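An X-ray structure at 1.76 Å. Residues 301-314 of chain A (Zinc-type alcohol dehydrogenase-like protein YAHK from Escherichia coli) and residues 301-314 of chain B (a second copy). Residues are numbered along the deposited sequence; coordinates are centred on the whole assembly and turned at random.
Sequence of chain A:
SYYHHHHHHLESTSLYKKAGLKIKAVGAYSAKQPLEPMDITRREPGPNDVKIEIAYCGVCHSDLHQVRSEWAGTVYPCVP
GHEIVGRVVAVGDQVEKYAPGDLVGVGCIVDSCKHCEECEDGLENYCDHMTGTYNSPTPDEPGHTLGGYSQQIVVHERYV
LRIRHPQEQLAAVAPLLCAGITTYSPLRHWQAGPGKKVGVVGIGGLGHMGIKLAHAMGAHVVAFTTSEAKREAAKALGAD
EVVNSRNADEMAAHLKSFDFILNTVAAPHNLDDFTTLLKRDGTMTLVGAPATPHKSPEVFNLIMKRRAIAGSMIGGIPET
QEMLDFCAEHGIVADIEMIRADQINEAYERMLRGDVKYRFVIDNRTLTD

Chain A (301-314) NLIMKRRAIAGSMI
Chain B (301-314) NLIMKRRAIAGSMI

A residue without a side chain can let a partner's backbone come close, and this two-fold dimer is an example. In each copy a helix that includes residues 301-303 is followed by a turn, with A:Arg306 and B:Arg306 in left-handed conformation (phi/psi 50/52°), into extended strand 308-311. The two strands run antiparallel at 177°, centred on A:Ile309 opposite B:Ile309; A:Ile309 N donates to B:Ile309 O, and B:Ile309 N to A:Ile309 O, at 2.9 Å each. Farther out, A:Gly311 N donates to B:Arg307 O at 3.2 Å, and symmetry repeats the bond.

At the last strand residue, A:Gly311 leaves the hollow. A:Gly311 CA lies 3.7 Å from B:Leu302 O, and an ideal CB on A:Gly311 would fall 2.4 Å from B:Ile303 N, a clash; the backbone of B:Leu302 and B:Ile303 occupies that space. Next to it, B:Ile303 (chi1 m, chi2 t) sets CG2 3.4 Å from CB of A:Met313 (chi1 p, chi2 t), while A:Met313 SD reaches B:Met304 SD at 3.6 Å, the latter side chain all m.

On one sheet face small side chains mesh, A:Ala308 CB lying 3.7 Å from B:Ala310 CB. On the other, A:Ile309 (m, m) places CG2 4.4 Å from B:Leu302 CD1. The O of water 1 accepts from A:Arg306 NH1 at 3.0 Å and the water donates to B:Ser312 OG, its O 2.9 Å away; water 2 repeats this by symmetry.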

# COMPACT_ATOMS: atom_id res chain seq x y z
N ASN A 301 -10.98 -0.97 -5.80
CA ASN A 301 -10.05 -0.18 -6.59
C ASN A 301 -8.59 -0.55 -6.38
O ASN A 301 -7.76 -0.34 -7.26
CB ASN A 301 -10.26 1.31 -6.30
CG ASN A 301 -11.63 1.79 -6.75
OD1 ASN A 301 -12.05 1.52 -7.88
ND2 ASN A 301 -12.33 2.50 -5.88
N LEU A 302 -8.26 -1.11 -5.22
CA LEU A 302 -6.88 -1.53 -4.97
C LEU A 302 -6.63 -2.84 -5.70
O LEU A 302 -5.59 -3.03 -6.32
CB LEU A 302 -6.63 -1.74 -3.47
CG LEU A 302 -6.68 -0.53 -2.54
CD1 LEU A 302 -6.34 -0.98 -1.13
CD2 LEU A 302 -5.70 0.54 -3.01
N ILE A 303 -7.60 -3.75 -5.61
CA ILE A 303 -7.49 -5.06 -6.24
C ILE A 303 -7.42 -5.03 -7.76
O ILE A 303 -6.57 -5.68 -8.37
CB ILE A 303 -8.65 -5.96 -5.80
CG1 ILE A 303 -8.44 -6.38 -4.34
CG2 ILE A 303 -8.75 -7.19 -6.70
CD1 ILE A 303 -9.60 -7.15 -3.75
N MET A 304 -8.33 -4.28 -8.38
CA MET A 304 -8.41 -4.20 -9.83
C MET A 304 -7.14 -3.78 -10.57
O MET A 304 -6.98 -4.11 -11.74
CB MET A 304 -9.55 -3.25 -10.23
CG MET A 304 -10.94 -3.79 -9.94
SD MET A 304 -11.29 -5.31 -10.85
CE MET A 304 -11.62 -4.65 -12.50
N LYS A 305 -6.24 -3.07 -9.90
CA LYS A 305 -5.01 -2.62 -10.56
C LYS A 305 -3.76 -2.80 -9.71
O LYS A 305 -2.73 -2.19 -10.00
CB LYS A 305 -5.14 -1.14 -10.95
CG LYS A 305 -6.17 -0.87 -12.04
CD LYS A 305 -5.72 -1.44 -13.37
CE LYS A 305 -6.68 -1.04 -14.48
NZ LYS A 305 -6.29 -1.65 -15.78
N ARG A 306 -3.86 -3.63 -8.68
CA ARG A 306 -2.74 -3.88 -7.78
C ARG A 306 -2.14 -2.57 -7.30
O ARG A 306 -0.93 -2.33 -7.41
CB ARG A 306 -1.66 -4.73 -8.46
CG ARG A 306 -0.69 -5.35 -7.46
CD ARG A 306 0.04 -6.56 -8.05
NE ARG A 306 0.90 -6.17 -9.16
CZ ARG A 306 1.52 -7.03 -9.95
NH1 ARG A 306 1.37 -8.34 -9.77
NH2 ARG A 306 2.30 -6.59 -10.94
N ARG A 307 -3.00 -1.71 -6.78
CA ARG A 307 -2.58 -0.41 -6.27
C ARG A 307 -2.38 -0.54 -4.78
O ARG A 307 -2.78 -1.53 -4.17
CB ARG A 307 -3.67 0.63 -6.53
CG ARG A 307 -3.89 0.97 -7.98
CD ARG A 307 -5.31 1.48 -8.14
NE ARG A 307 -5.55 2.10 -9.44
CZ ARG A 307 -6.75 2.16 -10.01
NH1 ARG A 307 -7.80 1.63 -9.40
NH2 ARG A 307 -6.90 2.77 -11.17
N ALA A 308 -1.76 0.47 -4.18
CA ALA A 308 -1.52 0.44 -2.75
C ALA A 308 -1.64 1.82 -2.12
O ALA A 308 -1.46 2.84 -2.78
CB ALA A 308 -0.12 -0.12 -2.47
N ILE A 309 -1.95 1.82 -0.83
CA ILE A 309 -2.02 3.04 -0.05
C ILE A 309 -0.96 2.81 1.02
O ILE A 309 -0.95 1.77 1.68
CB ILE A 309 -3.40 3.23 0.63
CG1 ILE A 309 -4.49 3.28 -0.44
CG2 ILE A 309 -3.39 4.51 1.46
CD1 ILE A 309 -4.29 4.34 -1.49
N ALA A 310 -0.06 3.77 1.17
CA ALA A 310 1.01 3.63 2.15
C ALA A 310 1.12 4.88 2.99
O ALA A 310 0.41 5.86 2.79
CB ALA A 310 2.33 3.37 1.43
N GLY A 311 2.02 4.83 3.97
CA GLY A 311 2.25 5.98 4.82
C GLY A 311 3.74 6.20 4.90
O GLY A 311 4.53 5.34 4.52
N SER A 312 4.14 7.37 5.39
CA SER A 312 5.55 7.69 5.53
C SER A 312 5.69 8.85 6.49
O SER A 312 4.81 9.70 6.56
CB SER A 312 6.14 8.07 4.16
OG SER A 312 7.52 8.42 4.27
N MET A 313 6.76 8.87 7.28
CA MET A 313 6.97 9.99 8.18
C MET A 313 8.43 10.44 8.14
O MET A 313 9.35 9.62 8.14
CB MET A 313 6.53 9.67 9.61
CG MET A 313 7.22 8.53 10.30
SD MET A 313 6.76 8.52 12.06
CE MET A 313 8.35 8.91 12.81
N ILE A 314 8.60 11.76 8.07
CA ILE A 314 9.91 12.40 7.98
C ILE A 314 10.91 11.59 7.16
O ILE A 314 10.57 11.11 6.08
CB ILE A 314 10.49 12.72 9.38
CG1 ILE A 314 10.57 11.46 10.24
CG2 ILE A 314 9.61 13.75 10.05
CD1 ILE A 314 11.21 11.71 11.61
N ASN B 301 -0.91 3.92 11.78
CA ASN B 301 -0.12 2.69 11.71
C ASN B 301 0.62 2.52 10.39
O ASN B 301 1.65 1.86 10.34
CB ASN B 301 -1.01 1.48 11.98
CG ASN B 301 -1.56 1.48 13.40
OD1 ASN B 301 -0.81 1.66 14.36
ND2 ASN B 301 -2.86 1.26 13.53
N LEU B 302 0.11 3.13 9.32
CA LEU B 302 0.80 3.04 8.03
C LEU B 302 1.98 3.99 8.04
O LEU B 302 3.07 3.66 7.59
CB LEU B 302 -0.14 3.42 6.88
CG LEU B 302 -1.34 2.51 6.58
CD1 LEU B 302 -2.07 3.06 5.37
CD2 LEU B 302 -0.86 1.09 6.32
N ILE B 303 1.75 5.19 8.56
CA ILE B 303 2.79 6.22 8.61
C ILE B 303 3.97 5.89 9.50
O ILE B 303 5.12 6.04 9.09
CB ILE B 303 2.18 7.56 9.06
CG1 ILE B 303 1.33 8.14 7.93
CG2 ILE B 303 3.28 8.54 9.45
CD1 ILE B 303 0.56 9.38 8.30
N MET B 304 3.69 5.43 10.72
CA MET B 304 4.73 5.11 11.69
C MET B 304 5.80 4.11 11.24
O MET B 304 6.90 4.13 11.78
CB MET B 304 4.09 4.60 12.98
CG MET B 304 3.35 5.67 13.77
SD MET B 304 4.43 7.01 14.31
CE MET B 304 5.27 6.22 15.69
N LYS B 305 5.49 3.25 10.28
CA LYS B 305 6.46 2.26 9.83
C LYS B 305 6.53 2.11 8.32
O LYS B 305 7.07 1.12 7.82
CB LYS B 305 6.14 0.89 10.45
CG LYS B 305 6.34 0.83 11.96
CD LYS B 305 7.81 0.92 12.32
CE LYS B 305 8.01 0.71 13.82
NZ LYS B 305 9.44 0.87 14.20
N ARG B 306 6.01 3.10 7.60
CA ARG B 306 6.00 3.07 6.14
C ARG B 306 5.45 1.74 5.64
O ARG B 306 6.07 1.05 4.82
CB ARG B 306 7.40 3.31 5.57
CG ARG B 306 7.37 3.70 4.10
CD ARG B 306 8.65 4.40 3.67
NE ARG B 306 9.81 3.52 3.76
CZ ARG B 306 11.07 3.92 3.61
NH1 ARG B 306 11.34 5.19 3.36
NH2 ARG B 306 12.06 3.04 3.71
N ARG B 307 4.28 1.39 6.14
CA ARG B 307 3.61 0.15 5.75
C ARG B 307 2.62 0.48 4.65
O ARG B 307 2.32 1.64 4.40
CB ARG B 307 2.85 -0.43 6.94
CG ARG B 307 3.72 -0.93 8.07
CD ARG B 307 2.92 -0.88 9.35
NE ARG B 307 3.55 -1.60 10.45
CZ ARG B 307 3.33 -1.32 11.73
NH1 ARG B 307 2.52 -0.33 12.06
NH2 ARG B 307 3.92 -2.04 12.67
N ALA B 308 2.11 -0.56 4.00
CA ALA B 308 1.15 -0.35 2.93
C ALA B 308 0.09 -1.43 2.90
O ALA B 308 0.30 -2.55 3.37
CB ALA B 308 1.88 -0.31 1.59
N ILE B 309 -1.07 -1.07 2.35
CA ILE B 309 -2.16 -2.00 2.15
C ILE B 309 -2.34 -1.99 0.64
O ILE B 309 -2.45 -0.93 0.03
CB ILE B 309 -3.46 -1.53 2.83
CG1 ILE B 309 -3.24 -1.37 4.34
CG2 ILE B 309 -4.58 -2.53 2.56
CD1 ILE B 309 -2.72 -2.61 5.02
N ALA B 310 -2.35 -3.17 0.04
CA ALA B 310 -2.49 -3.27 -1.40
C ALA B 310 -3.55 -4.28 -1.77
O ALA B 310 -4.13 -4.94 -0.91
CB ALA B 310 -1.15 -3.66 -2.03
N GLY B 311 -3.80 -4.39 -3.07
CA GLY B 311 -4.77 -5.35 -3.55
C GLY B 311 -4.14 -6.10 -4.70
O GLY B 311 -3.12 -5.69 -5.23
N SER B 312 -4.75 -7.22 -5.08
CA SER B 312 -4.23 -8.01 -6.19
C SER B 312 -5.34 -8.94 -6.67
O SER B 312 -6.17 -9.36 -5.87
CB SER B 312 -3.03 -8.85 -5.73
OG SER B 312 -2.53 -9.66 -6.79
N MET B 313 -5.39 -9.20 -7.97
CA MET B 313 -6.40 -10.13 -8.47
C MET B 313 -5.77 -11.10 -9.47
O MET B 313 -4.99 -10.70 -10.34
CB MET B 313 -7.61 -9.41 -9.07
CG MET B 313 -7.34 -8.50 -10.24
SD MET B 313 -8.93 -7.99 -10.97
CE MET B 313 -8.82 -8.80 -12.57
N ILE B 314 -6.13 -12.37 -9.32
CA ILE B 314 -5.62 -13.46 -10.14
C ILE B 314 -4.16 -13.26 -10.55
O ILE B 314 -3.33 -12.90 -9.72
CB ILE B 314 -6.51 -13.70 -11.38
CG1 ILE B 314 -6.65 -12.43 -12.22
CG2 ILE B 314 -7.87 -14.19 -10.93
CD1 ILE B 314 -7.46 -12.63 -13.49
O HOH W 1 0.26 -9.96 -7.56
O HOH W 2 9.68 7.50 2.56